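DNA fragmentation factor 40 KDA subunit (Mus musculus, PDB 1V0D) cleaves DNA as the caspase-activated nuclease of apoptosis, fragmenting the genome and bringing about chromatin condensation in the dying cell. Local coordinates at residues A[195-200]-A[287-291]; A[169-173]-A[263-268]; A[106-110]-A[122-126]; A[143-148]-A[247-253]; A[227-233]-A[301-307]. One frame throughout, in Å; residues are numbered along the deposited sequence.

Contact 1 (A[195-200]-A[287-291])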
# COMPACT_ATOMS: atom_id res chain seq x y z
N SER A 195 2.03 -6.56 31.53
CA SER A 195 2.67 -5.30 31.92
C SER A 195 2.79 -4.35 30.73
O SER A 195 2.47 -3.16 30.84
CB SER A 195 4.08 -5.58 32.45
OG SER A 195 4.07 -6.64 33.39
N MET A 196 3.28 -4.87 29.62
CA MET A 196 3.45 -4.06 28.42
C MET A 196 2.11 -3.46 28.02
O MET A 196 2.05 -2.32 27.58
CB MET A 196 4.02 -4.90 27.28
CG MET A 196 5.49 -5.28 27.44
SD MET A 196 6.11 -6.27 26.04
CE MET A 196 5.41 -7.85 26.43
N CYS A 197 1.04 -4.23 28.19
CA CYS A 197 -0.27 -3.73 27.82
C CYS A 197 -0.76 -2.59 28.72
O CYS A 197 -1.40 -1.64 28.25
CB CYS A 197 -1.29 -4.84 27.84
SG CYS A 197 -2.94 -4.16 27.79
N GLN A 198 -0.50 -2.71 30.02
CA GLN A 198 -0.90 -1.66 30.94
C GLN A 198 -0.22 -0.37 30.49
O GLN A 198 -0.89 0.64 30.25
CB GLN A 198 -0.48 -2.02 32.38
N LYS A 199 1.10 -0.43 30.34
CA LYS A 199 1.88 0.73 29.91
C LYS A 199 1.38 1.29 28.58
O LYS A 199 1.37 2.50 28.39
CB LYS A 199 3.35 0.34 29.77
CG LYS A 199 4.25 1.49 29.39
CD LYS A 199 5.66 1.24 29.89
CE LYS A 199 6.50 2.51 29.81
NZ LYS A 199 7.72 2.40 30.66
N LEU A 200 0.98 0.42 27.67
CA LEU A 200 0.47 0.88 26.39
C LEU A 200 -0.82 1.65 26.60
O LEU A 200 -1.02 2.71 26.01
CB LEU A 200 0.22 -0.28 25.44
CG LEU A 200 1.41 -0.64 24.55
CD1 LEU A 200 1.01 -1.70 23.54
CD2 LEU A 200 1.88 0.62 23.84
N TRP A 287 11.84 -6.25 30.78
CA TRP A 287 10.78 -6.10 29.79
C TRP A 287 10.59 -4.69 29.23
O TRP A 287 10.10 -4.52 28.12
CB TRP A 287 9.45 -6.64 30.34
CG TRP A 287 8.82 -5.85 31.44
CD1 TRP A 287 8.84 -6.14 32.77
CD2 TRP A 287 8.07 -4.64 31.30
NE1 TRP A 287 8.15 -5.18 33.48
CE2 TRP A 287 7.67 -4.25 32.60
CE3 TRP A 287 7.69 -3.84 30.20
CZ2 TRP A 287 6.90 -3.09 32.83
CZ3 TRP A 287 6.93 -2.69 30.44
CH2 TRP A 287 6.55 -2.33 31.74
N GLU A 288 10.97 -3.67 29.99
CA GLU A 288 10.82 -2.30 29.49
C GLU A 288 11.62 -2.11 28.20
O GLU A 288 11.23 -1.35 27.31
CB GLU A 288 11.29 -1.28 30.54
CG GLU A 288 10.32 -1.05 31.69
CD GLU A 288 10.27 -2.22 32.67
OE1 GLU A 288 11.04 -3.20 32.48
OE2 GLU A 288 9.48 -2.16 33.63
N TYR A 289 12.75 -2.81 28.11
CA TYR A 289 13.62 -2.73 26.94
C TYR A 289 12.89 -3.23 25.70
O TYR A 289 12.89 -2.56 24.66
CB TYR A 289 14.91 -3.55 27.17
CG TYR A 289 15.80 -3.64 25.94
CD1 TYR A 289 16.16 -2.50 25.24
CD2 TYR A 289 16.23 -4.88 25.46
CE1 TYR A 289 16.93 -2.58 24.08
CE2 TYR A 289 17.00 -4.98 24.30
CZ TYR A 289 17.34 -3.83 23.61
OH TYR A 289 18.07 -3.90 22.42
N PHE A 290 12.26 -4.40 25.83
CA PHE A 290 11.50 -5.02 24.75
C PHE A 290 10.30 -4.14 24.38
O PHE A 290 9.88 -4.09 23.22
CB PHE A 290 11.03 -6.41 25.16
CG PHE A 290 12.14 -7.39 25.29
CD1 PHE A 290 12.74 -7.62 26.53
CD2 PHE A 290 12.66 -8.04 24.17
CE1 PHE A 290 13.85 -8.48 26.64
CE2 PHE A 290 13.77 -8.89 24.27
CZ PHE A 290 14.36 -9.12 25.51
N TYR A 291 9.76 -3.46 25.38
CA TYR A 291 8.65 -2.56 25.15
C TYR A 291 9.14 -1.51 24.15
O TYR A 291 8.54 -1.30 23.09
CB TYR A 291 8.23 -1.90 26.46
CG TYR A 291 7.17 -0.86 26.31
CD1 TYR A 291 5.83 -1.22 26.17
CD2 TYR A 291 7.49 0.50 26.29
CE1 TYR A 291 4.83 -0.24 26.02
CE2 TYR A 291 6.52 1.47 26.14
CZ TYR A 291 5.19 1.09 26.01
OH TYR A 291 4.22 2.06 25.86
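Two aromatic residues one turn apart, W287 and Y291, carry most of this helix-helix contact, and their rotamers decide who meets whom. W287 takes p at chi1, which lays the face of its six-membered ring against S195: S195 CB sits 4.0 Å from the centroid, a CH-pi contact. The m rotamer of S195 leaves OG to bond R191 O, one turn back. Y291 is t, so its ring reaches across to helix 186-202, where the nearly all-trans chain of K199 lies over the face with CD 3.9 Å from the ring centroid.

The segments cross at -55° with axes 10.5 Å apart. Helix 287-295 belongs to the helical insertion between the two strands of the nuclease's small sheet, and here it packs on helix 186-202. M196, with chi angles m, t, m, touches both aromatics, its CG 3.8 Å from W287 CE3 and its CB 4.2 Å from Y291 CD1. L200 approaches the edge of the tyrosine, with CD2 3.4 Å from Y291 OH. K199 NZ ends 5.7 Å from E288 OE2, too far for a salt bridge; the carboxylate pairs instead with R324, which W287 also touches.

Contact 2 (A[169-173]-A[263-268]); sequences GYLRE and HIIEKK
Build 169-173 as a regular turn of helix 155-175, with E173 N donating to G169 O at 3.0 Å. Opposite, 263-268 leaves a strand at H263, turns through I264 and I265, and enters helix 267-281 with E266 as N-cap. The CA atoms of Y170 and K267 are 8.7 Å apart, those of E173 and K268 8.2 Å. Y170 and H263 are both m at chi1; the imidazole edge meets the tyrosine face, T-shaped, centroids 4.8 Å apart and planes at 73°. H263 NE2 is satisfied by L294 O. H263 directly follows D262, a magnesium ligand, so this is the edge of the metal site in a His-Me finger nuclease. K267, chi1 102° and chi2 to chi4 all t, extends to E173: NZ to OE2 is 3.1 Å, a salt bridge, although NZ is modelled too tightly against Y170. K268 NZ is 4.4 Å from E173 OE1, beyond pairing distance. I265 N donates to N299 OD1, E266 O accepts from T270 OG1, and E266 OE1 accepts weakly from H313 N.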
# COMPACT_ATOMS: atom_id res chain seq x y z
N GLY A 169 -1.99 -3.58 16.90
CA GLY A 169 -1.77 -4.72 16.02
C GLY A 169 -0.46 -5.40 16.40
O GLY A 169 -0.37 -6.62 16.41
N TYR A 170 0.56 -4.61 16.71
CA TYR A 170 1.84 -5.17 17.11
C TYR A 170 1.65 -5.92 18.45
O TYR A 170 2.25 -6.98 18.66
CB TYR A 170 2.92 -4.09 17.24
CG TYR A 170 3.17 -3.26 15.99
CD1 TYR A 170 2.97 -3.80 14.72
CD2 TYR A 170 3.62 -1.94 16.07
CE1 TYR A 170 3.21 -3.06 13.57
CE2 TYR A 170 3.86 -1.18 14.91
CZ TYR A 170 3.65 -1.76 13.67
OH TYR A 170 3.87 -1.04 12.52
N LEU A 171 0.81 -5.40 19.35
CA LEU A 171 0.60 -6.09 20.62
C LEU A 171 -0.07 -7.44 20.40
O LEU A 171 0.25 -8.43 21.07
CB LEU A 171 -0.26 -5.28 21.58
CG LEU A 171 0.12 -5.47 23.06
CD1 LEU A 171 -1.06 -5.07 23.93
CD2 LEU A 171 0.50 -6.91 23.37
N ARG A 172 -1.04 -7.48 19.48
CA ARG A 172 -1.72 -8.74 19.20
C ARG A 172 -0.67 -9.72 18.71
O ARG A 172 -0.49 -10.78 19.31
CB ARG A 172 -2.81 -8.55 18.14
CG ARG A 172 -3.99 -7.70 18.60
CD ARG A 172 -5.05 -7.58 17.51
NE ARG A 172 -5.40 -6.18 17.24
CZ ARG A 172 -5.16 -5.56 16.08
NH1 ARG A 172 -4.57 -6.22 15.08
NH2 ARG A 172 -5.51 -4.29 15.93
N GLU A 173 0.02 -9.36 17.63
CA GLU A 173 1.06 -10.22 17.08
C GLU A 173 1.96 -10.80 18.16
O GLU A 173 2.41 -11.93 18.05
CB GLU A 173 1.89 -9.46 16.05
CG GLU A 173 1.12 -9.01 14.82
CD GLU A 173 1.99 -8.27 13.81
OE1 GLU A 173 3.05 -8.83 13.41
OE2 GLU A 173 1.63 -7.13 13.41
N HIS A 263 10.01 -1.46 12.07
CA HIS A 263 10.90 -1.79 13.19
C HIS A 263 12.33 -1.94 12.68
O HIS A 263 12.59 -2.76 11.78
CB HIS A 263 10.48 -3.11 13.85
CG HIS A 263 9.19 -3.05 14.59
ND1 HIS A 263 7.96 -3.01 13.97
CD2 HIS A 263 8.93 -3.05 15.93
CE1 HIS A 263 7.00 -2.99 14.88
NE2 HIS A 263 7.56 -3.02 16.07
N ILE A 264 13.27 -1.18 13.24
CA ILE A 264 14.66 -1.27 12.83
C ILE A 264 15.18 -2.65 13.18
O ILE A 264 15.79 -3.33 12.36
CB ILE A 264 15.51 -0.21 13.51
CG1 ILE A 264 14.90 1.18 13.26
CG2 ILE A 264 16.94 -0.27 12.97
CD1 ILE A 264 15.65 2.33 13.90
N ILE A 265 14.96 -3.07 14.42
CA ILE A 265 15.35 -4.41 14.83
C ILE A 265 14.02 -5.13 14.62
O ILE A 265 13.06 -4.92 15.38
CB ILE A 265 15.75 -4.47 16.32
CG1 ILE A 265 16.96 -3.55 16.57
CG2 ILE A 265 16.09 -5.89 16.72
CD1 ILE A 265 17.48 -3.62 17.99
N GLU A 266 13.95 -5.96 13.58
CA GLU A 266 12.72 -6.67 13.22
C GLU A 266 12.04 -7.29 14.42
O GLU A 266 12.66 -7.99 15.22
CB GLU A 266 13.04 -7.74 12.19
CG GLU A 266 13.62 -7.17 10.92
CD GLU A 266 13.92 -8.24 9.90
OE1 GLU A 266 14.87 -9.03 10.13
OE2 GLU A 266 13.22 -8.30 8.87
N LYS A 267 10.74 -7.04 14.55
CA LYS A 267 10.04 -7.55 15.70
C LYS A 267 9.68 -9.02 15.62
O LYS A 267 9.87 -9.75 16.59
CB LYS A 267 8.77 -6.73 15.95
CG LYS A 267 7.51 -7.38 15.49
CD LYS A 267 6.30 -6.58 15.85
CE LYS A 267 5.07 -7.25 15.27
NZ LYS A 267 3.85 -6.44 15.49
N LYS A 268 9.17 -9.46 14.49
CA LYS A 268 8.78 -10.86 14.36
C LYS A 268 10.02 -11.72 14.18
O LYS A 268 10.17 -12.76 14.82
CB LYS A 268 7.84 -11.04 13.17
CG LYS A 268 7.01 -12.32 13.19
CD LYS A 268 5.87 -12.22 12.17
CE LYS A 268 4.75 -13.24 12.42
NZ LYS A 268 3.48 -12.82 11.73

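Contact 3 (A[106-110]-A[122-126]). Unlike the reference sequence in segment 106-110: Q109 (reference Leu).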
# COMPACT_ATOMS: atom_id res chain seq x y z
N ALA A 106 -7.28 23.21 -14.68
CA ALA A 106 -6.62 21.92 -14.83
C ALA A 106 -7.64 20.81 -15.07
O ALA A 106 -7.40 19.89 -15.85
CB ALA A 106 -5.81 21.60 -13.58
N ARG A 107 -8.78 20.91 -14.38
CA ARG A 107 -9.84 19.92 -14.53
C ARG A 107 -10.32 19.86 -15.97
O ARG A 107 -10.61 18.78 -16.49
CB ARG A 107 -11.02 20.26 -13.61
CG ARG A 107 -10.68 20.19 -12.14
CD ARG A 107 -11.93 20.28 -11.29
NE ARG A 107 -11.62 20.18 -9.87
CZ ARG A 107 -12.53 20.16 -8.89
NH1 ARG A 107 -13.82 20.23 -9.18
NH2 ARG A 107 -12.14 20.07 -7.63
N GLN A 108 -10.41 21.02 -16.61
CA GLN A 108 -10.86 21.08 -17.99
C GLN A 108 -9.89 20.36 -18.91
O GLN A 108 -10.31 19.57 -19.77
CB GLN A 108 -11.02 22.53 -18.44
CG GLN A 108 -12.14 23.26 -17.73
CD GLN A 108 -12.56 24.53 -18.44
OE1 GLN A 108 -13.00 24.49 -19.59
NE2 GLN A 108 -12.43 25.67 -17.76
N GLN A 109 -8.59 20.61 -18.74
CA GLN A 109 -7.60 19.95 -19.57
C GLN A 109 -7.62 18.44 -19.35
O GLN A 109 -7.21 17.68 -20.22
CB GLN A 109 -6.21 20.50 -19.29
CG GLN A 109 -5.99 21.88 -19.84
CD GLN A 109 -4.52 22.17 -20.05
OE1 GLN A 109 -3.74 22.18 -19.11
NE2 GLN A 109 -4.14 22.41 -21.30
N LEU A 110 -8.10 18.02 -18.18
CA LEU A 110 -8.19 16.59 -17.88
C LEU A 110 -9.35 15.99 -18.66
O LEU A 110 -9.19 15.00 -19.37
CB LEU A 110 -8.42 16.36 -16.39
CG LEU A 110 -7.17 16.40 -15.51
CD1 LEU A 110 -7.55 16.11 -14.07
CD2 LEU A 110 -6.16 15.37 -16.01
N LEU A 122 -0.96 16.25 -14.85
CA LEU A 122 -2.15 17.06 -14.68
C LEU A 122 -3.02 16.52 -13.55
O LEU A 122 -3.54 17.27 -12.73
CB LEU A 122 -2.94 17.08 -15.98
CG LEU A 122 -3.76 18.35 -16.24
CD1 LEU A 122 -2.82 19.55 -16.18
CD2 LEU A 122 -4.45 18.28 -17.59
N ALA A 123 -3.20 15.20 -13.52
CA ALA A 123 -4.01 14.58 -12.48
C ALA A 123 -3.33 14.82 -11.14
O ALA A 123 -3.99 15.15 -10.15
CB ALA A 123 -4.15 13.09 -12.74
N ASP A 124 -2.01 14.66 -11.13
CA ASP A 124 -1.24 14.86 -9.92
C ASP A 124 -1.35 16.29 -9.43
O ASP A 124 -1.61 16.53 -8.25
CB ASP A 124 0.23 14.51 -10.17
CG ASP A 124 0.45 13.02 -10.36
OD1 ASP A 124 -0.23 12.22 -9.67
OD2 ASP A 124 1.31 12.65 -11.19
N LEU A 125 -1.17 17.25 -10.34
CA LEU A 125 -1.27 18.66 -9.99
C LEU A 125 -2.61 18.98 -9.36
O LEU A 125 -2.68 19.65 -8.34
CB LEU A 125 -1.05 19.53 -11.21
CG LEU A 125 0.43 19.74 -11.51
CD1 LEU A 125 0.62 20.46 -12.84
CD2 LEU A 125 1.06 20.53 -10.36
N LEU A 126 -3.68 18.49 -9.97
CA LEU A 126 -5.01 18.74 -9.43
C LEU A 126 -5.03 18.21 -8.01
O LEU A 126 -5.57 18.85 -7.10
CB LEU A 126 -6.06 18.03 -10.27
CG LEU A 126 -7.28 18.86 -10.70
CD1 LEU A 126 -8.37 17.91 -11.17
CD2 LEU A 126 -7.78 19.71 -9.54
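L122 opens the second segment and does the most work. Its CD2 comes within 3.3 Å of Q109 CB and 3.8 Å of the backbone O of A106, while its CB takes L110 CD2 at 3.6 Å. Q109, leucine in the reference sequence, makes its closest approach through that CB. A123 faces away, yet its N still lies 3.9 Å from L110 CD2. D124 is turned from the interface and pairs with K120. L125 stays clear of 106-110 and packs on F95. L126 closes the row: its CG is 4.2 Å from A106 CB, and its CD1 is 3.5 Å from L110 CD1 and 3.4 Å from R107 CG. The result is an antiparallel helical hairpin, axes 9.6 Å apart at 150°; no hydrogen bond crosses between the segments, and apolar side chains make most of the contact. Helices 103-111 and 116-129 sit together against the second subunit, whose helix 88-94 brings I88 to Q109 and L92 to L122 and L125, and whose K241 packs on A123.

Contact 4 (A[143-148]-A[247-253]); sequences SWFEGL and YGNRESR
This is a loop-to-helix contact: two consecutive beta turns in the loop between helices 116-129 and 155-175 bring the indole of W144 onto the Asn-capped first turn of helix 250-255, and no hydrogen bond crosses between them. The turns are type I from S143 to E146 (E146 N to S143 O 3.1 Å) and type II from F145 to L148 (L148 N to F145 O 3.0 Å), the latter with G147 at positive phi, 106°. N249 is the N-cap: its OD1, with chi1 t, accepts from S252 N at 3.1 Å and weakly from E251 N at 2.7 Å. Register is set by W144 and R250, CA to CA 4.1 Å. W144 is t, chi2 88°, and its NE1 donates to P246 O. R253 runs t, t, p over the indole, CD 3.5 Å from the centroid of the six-membered ring, a CH-pi contact. E146 CB packs at 3.8 Å on R250 CD; the R250 guanidinium goes on to A306 O of the second subunit, whose H242 bonds E251. R253 NH1 is modelled 2.5 Å from W144 O at an angle too poor for a hydrogen bond, and L148 CG covers one guanidinium face, 3.2 Å from R253 NH1.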
# COMPACT_ATOMS: atom_id res chain seq x y z
N SER A 143 -15.34 16.10 2.86
CA SER A 143 -14.79 15.32 1.77
C SER A 143 -13.73 14.34 2.29
O SER A 143 -13.75 13.14 1.98
CB SER A 143 -14.18 16.25 0.73
OG SER A 143 -14.06 15.60 -0.52
N TRP A 144 -12.81 14.87 3.09
CA TRP A 144 -11.74 14.09 3.71
C TRP A 144 -12.32 12.82 4.35
O TRP A 144 -11.84 11.72 4.08
CB TRP A 144 -11.07 14.93 4.81
CG TRP A 144 -9.73 14.42 5.31
CD1 TRP A 144 -8.49 14.70 4.78
CD2 TRP A 144 -9.49 13.59 6.46
NE1 TRP A 144 -7.51 14.11 5.54
CE2 TRP A 144 -8.09 13.42 6.57
CE3 TRP A 144 -10.33 12.97 7.40
CZ2 TRP A 144 -7.50 12.66 7.59
CZ3 TRP A 144 -9.74 12.20 8.42
CH2 TRP A 144 -8.34 12.06 8.50
N PHE A 145 -13.35 12.99 5.18
CA PHE A 145 -13.97 11.87 5.89
C PHE A 145 -14.78 10.82 5.14
O PHE A 145 -15.35 9.92 5.76
CB PHE A 145 -14.84 12.39 7.04
CG PHE A 145 -14.09 13.21 8.04
CD1 PHE A 145 -13.64 14.50 7.72
CD2 PHE A 145 -13.83 12.71 9.31
CE1 PHE A 145 -12.95 15.26 8.66
CE2 PHE A 145 -13.14 13.47 10.26
CZ PHE A 145 -12.70 14.74 9.93
N GLU A 146 -14.85 10.92 3.81
CA GLU A 146 -15.63 9.95 3.04
C GLU A 146 -15.23 8.50 3.27
O GLU A 146 -14.14 8.07 2.90
CB GLU A 146 -15.52 10.23 1.55
CG GLU A 146 -16.34 11.41 1.08
CD GLU A 146 -16.14 11.67 -0.41
OE1 GLU A 146 -16.35 10.73 -1.21
OE2 GLU A 146 -15.77 12.82 -0.76
N GLY A 147 -16.12 7.73 3.88
CA GLY A 147 -15.83 6.33 4.10
C GLY A 147 -15.50 5.98 5.53
O GLY A 147 -15.44 4.80 5.90
N LEU A 148 -15.28 7.01 6.34
CA LEU A 148 -14.95 6.79 7.74
C LEU A 148 -16.24 6.75 8.53
O LEU A 148 -17.17 7.50 8.24
CB LEU A 148 -14.06 7.92 8.25
CG LEU A 148 -12.83 8.22 7.41
CD1 LEU A 148 -12.03 9.32 8.05
CD2 LEU A 148 -12.01 6.96 7.26
N TYR A 247 -3.53 15.05 6.41
CA TYR A 247 -4.61 15.92 6.86
C TYR A 247 -5.29 16.79 5.82
O TYR A 247 -6.36 17.33 6.08
CB TYR A 247 -4.14 16.86 7.97
CG TYR A 247 -3.83 16.19 9.28
CD1 TYR A 247 -2.57 15.63 9.52
CD2 TYR A 247 -4.77 16.16 10.30
CE1 TYR A 247 -2.26 15.06 10.74
CE2 TYR A 247 -4.47 15.58 11.54
CZ TYR A 247 -3.20 15.04 11.74
OH TYR A 247 -2.88 14.48 12.95
N GLY A 248 -4.70 16.95 4.64
CA GLY A 248 -5.36 17.84 3.70
C GLY A 248 -5.98 17.26 2.46
O GLY A 248 -6.12 17.97 1.46
N ASN A 249 -6.43 16.02 2.52
CA ASN A 249 -6.96 15.41 1.31
C ASN A 249 -7.39 13.98 1.63
O ASN A 249 -6.74 13.29 2.41
CB ASN A 249 -5.82 15.43 0.30
CG ASN A 249 -6.18 14.87 -1.03
OD1 ASN A 249 -6.64 13.74 -1.13
ND2 ASN A 249 -5.95 15.66 -2.08
N ARG A 250 -8.50 13.54 1.04
CA ARG A 250 -8.99 12.19 1.28
C ARG A 250 -8.01 11.16 0.75
O ARG A 250 -7.64 10.22 1.45
CB ARG A 250 -10.34 11.98 0.59
CG ARG A 250 -10.77 10.54 0.61
CD ARG A 250 -12.07 10.28 -0.11
NE ARG A 250 -12.34 8.85 -0.11
CZ ARG A 250 -12.00 8.02 -1.10
NH1 ARG A 250 -11.40 8.48 -2.20
NH2 ARG A 250 -12.23 6.72 -0.97
N GLU A 251 -7.58 11.33 -0.49
CA GLU A 251 -6.64 10.41 -1.10
C GLU A 251 -5.33 10.40 -0.31
O GLU A 251 -4.65 9.38 -0.22
CB GLU A 251 -6.37 10.83 -2.54
CG GLU A 251 -5.43 9.91 -3.29
CD GLU A 251 -5.46 10.18 -4.79
OE1 GLU A 251 -6.56 10.09 -5.38
OE2 GLU A 251 -4.38 10.47 -5.36
N SER A 252 -5.00 11.56 0.26
CA SER A 252 -3.80 11.71 1.06
C SER A 252 -3.92 10.87 2.33
O SER A 252 -2.98 10.21 2.76
CB SER A 252 -3.61 13.18 1.39
OG SER A 252 -2.45 13.39 2.16
N ARG A 253 -5.10 10.90 2.93
CA ARG A 253 -5.37 10.13 4.14
C ARG A 253 -5.20 8.62 3.90
O ARG A 253 -4.74 7.88 4.77
CB ARG A 253 -6.80 10.41 4.59
CG ARG A 253 -7.22 9.74 5.88
CD ARG A 253 -8.73 9.65 5.94
NE ARG A 253 -9.19 8.52 5.13
CZ ARG A 253 -10.40 8.42 4.61
NH1 ARG A 253 -11.28 9.39 4.82
NH2 ARG A 253 -10.75 7.35 3.91

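Contact 5 (A[227-233]-A[301-307]). With ZN (zinc ion), chain B.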
# COMPACT_ATOMS: atom_id res chain seq x y z
N PHE A 227 4.50 14.80 7.55
CA PHE A 227 5.41 13.73 7.95
C PHE A 227 6.52 13.58 6.93
O PHE A 227 6.30 13.74 5.73
CB PHE A 227 4.68 12.40 8.06
CG PHE A 227 3.57 12.38 9.08
CD1 PHE A 227 2.34 12.98 8.80
CD2 PHE A 227 3.75 11.74 10.30
CE1 PHE A 227 1.29 12.93 9.73
CE2 PHE A 227 2.70 11.68 11.24
CZ PHE A 227 1.48 12.28 10.96
N SER A 228 7.73 13.29 7.40
CA SER A 228 8.88 13.11 6.51
C SER A 228 9.36 11.69 6.59
O SER A 228 9.48 11.12 7.67
CB SER A 228 10.02 14.03 6.91
OG SER A 228 9.76 15.37 6.51
N CYS A 229 9.63 11.10 5.43
CA CYS A 229 10.12 9.73 5.43
C CYS A 229 11.46 9.77 6.16
O CYS A 229 12.27 10.67 5.94
CB CYS A 229 10.33 9.25 3.99
SG CYS A 229 10.87 7.55 3.88
N GLN A 230 11.70 8.81 7.05
CA GLN A 230 12.96 8.78 7.76
C GLN A 230 13.96 7.89 7.02
O GLN A 230 14.97 7.47 7.60
CB GLN A 230 12.76 8.26 9.17
CG GLN A 230 11.68 8.98 9.95
CD GLN A 230 11.65 8.54 11.41
OE1 GLN A 230 10.58 8.45 12.03
NE2 GLN A 230 12.83 8.27 11.96
N GLY A 231 13.68 7.59 5.75
CA GLY A 231 14.55 6.75 4.94
C GLY A 231 14.57 5.30 5.40
O GLY A 231 14.06 4.99 6.47
N PRO A 232 15.15 4.38 4.61
CA PRO A 232 15.16 2.99 5.08
C PRO A 232 15.85 2.80 6.44
O PRO A 232 16.54 3.70 6.92
CB PRO A 232 15.85 2.24 3.94
CG PRO A 232 16.68 3.29 3.28
CD PRO A 232 15.79 4.50 3.30
N PHE A 233 15.65 1.63 7.04
CA PHE A 233 16.22 1.31 8.35
C PHE A 233 17.74 1.40 8.43
O PHE A 233 18.28 1.79 9.47
CB PHE A 233 15.79 -0.09 8.77
CG PHE A 233 16.68 -1.18 8.24
CD1 PHE A 233 17.72 -1.69 9.02
CD2 PHE A 233 16.49 -1.70 6.96
CE1 PHE A 233 18.55 -2.70 8.54
CE2 PHE A 233 17.32 -2.71 6.47
CZ PHE A 233 18.35 -3.21 7.26
N LYS A 301 10.83 3.41 12.57
CA LYS A 301 11.14 4.45 11.59
C LYS A 301 9.87 4.61 10.73
O LYS A 301 9.29 3.61 10.30
CB LYS A 301 12.29 4.01 10.69
CG LYS A 301 13.63 4.72 10.88
CD LYS A 301 14.56 4.37 9.69
CE LYS A 301 15.82 5.26 9.58
NZ LYS A 301 16.93 4.89 10.54
N LEU A 302 9.43 5.84 10.50
CA LEU A 302 8.25 6.06 9.67
C LEU A 302 8.73 6.20 8.24
O LEU A 302 9.32 7.21 7.88
CB LEU A 302 7.52 7.34 10.08
CG LEU A 302 6.34 7.76 9.19
CD1 LEU A 302 5.23 6.72 9.24
CD2 LEU A 302 5.82 9.10 9.65
N VAL A 303 8.48 5.19 7.42
CA VAL A 303 8.93 5.23 6.03
C VAL A 303 7.85 5.14 4.97
O VAL A 303 6.81 4.49 5.15
CB VAL A 303 9.93 4.08 5.70
CG1 VAL A 303 11.10 4.10 6.66
CG2 VAL A 303 9.22 2.74 5.77
N HIS A 304 8.13 5.80 3.85
CA HIS A 304 7.28 5.78 2.68
C HIS A 304 7.50 4.36 2.17
O HIS A 304 8.50 3.74 2.48
CB HIS A 304 7.80 6.84 1.70
CG HIS A 304 7.25 6.74 0.31
ND1 HIS A 304 7.61 5.72 -0.55
CD2 HIS A 304 6.48 7.58 -0.41
CE1 HIS A 304 7.09 5.96 -1.75
NE2 HIS A 304 6.40 7.08 -1.68
N ILE A 305 6.56 3.83 1.40
CA ILE A 305 6.69 2.45 0.93
C ILE A 305 7.96 2.14 0.13
O ILE A 305 8.46 1.01 0.15
CB ILE A 305 5.44 2.03 0.12
CG1 ILE A 305 5.52 0.54 -0.20
CG2 ILE A 305 5.31 2.89 -1.14
CD1 ILE A 305 4.32 0.02 -0.92
N ALA A 306 8.50 3.14 -0.57
CA ALA A 306 9.70 2.93 -1.38
C ALA A 306 10.97 2.83 -0.51
O ALA A 306 12.05 2.48 -1.00
CB ALA A 306 9.85 4.07 -2.39
N CYS A 307 10.83 3.16 0.77
CA CYS A 307 11.94 3.11 1.71
C CYS A 307 11.67 2.08 2.78
O CYS A 307 12.16 2.20 3.89
CB CYS A 307 12.16 4.47 2.37
SG CYS A 307 12.75 5.73 1.25
ZN ZN B . 11.82 7.69 1.71
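Half of a zinc site of three cysteines and one histidine is made here. C229 SG binds the ion at 2.4 Å and C307 SG at 2.2 Å, while C238 and H242 complete it, so the metal ties two segments with 67 residues between them. H304 N donates to C229 SG at 3.3 Å, and G231 N adds a weak bond of 3.4 Å to the same sulphur. The next residue, Q230, donates from N to L302 O at 3.0 Å, while its OE1 weakly accepts from L302 N at 3.2 Å; Q230 thus pairs with both backbone N and O of L302. The K301 chain lies along the carbonyls, CE 3.1 Å from Q230 O and CD 3.3 Å from G231 O. G231 takes positive phi, 68°, bringing P232 against C307: P232 CD is 3.7 Å from C307 CB, and P232 CA makes a CH...O contact of 3.3 Å with C307 O. Beyond C307, H308 is a magnesium ligand. On the other flank F227 CD2 packs on L302 CD2 at 3.4 Å. The turn to C307 is held by A306 N to H304 ND1 at 2.7 Å and C307 N to H304 O at 2.9 Å. Amide donors directed at a zinc-bound sulphur help stabilise its negative charge, and four protein ligands around the zinc are consistent with a structural role, separate from the magnesium.

Overall arrangement
Contact 3 comes first and closes within helices 103-111 and 116-129, its centre about 49 Å from that of contact 1, on the opposite side of the chain's centre. The other four interleave: their first segments all precede 247-253, where their second segments begin, so the later half of the chain folds back on the earlier. The helices of contacts 1 and 2 pack together where L171 meets C197 and L200. Contact 2 touches contact 5 through I264 and F233, centres about 17 Å apart, bringing the helices up against the metal-binding region; Y247 and F227 join contacts 4 and 5. Contacts 3, 4 and 5 all reach the second subunit, so the zinc site lies beside the dimer interface.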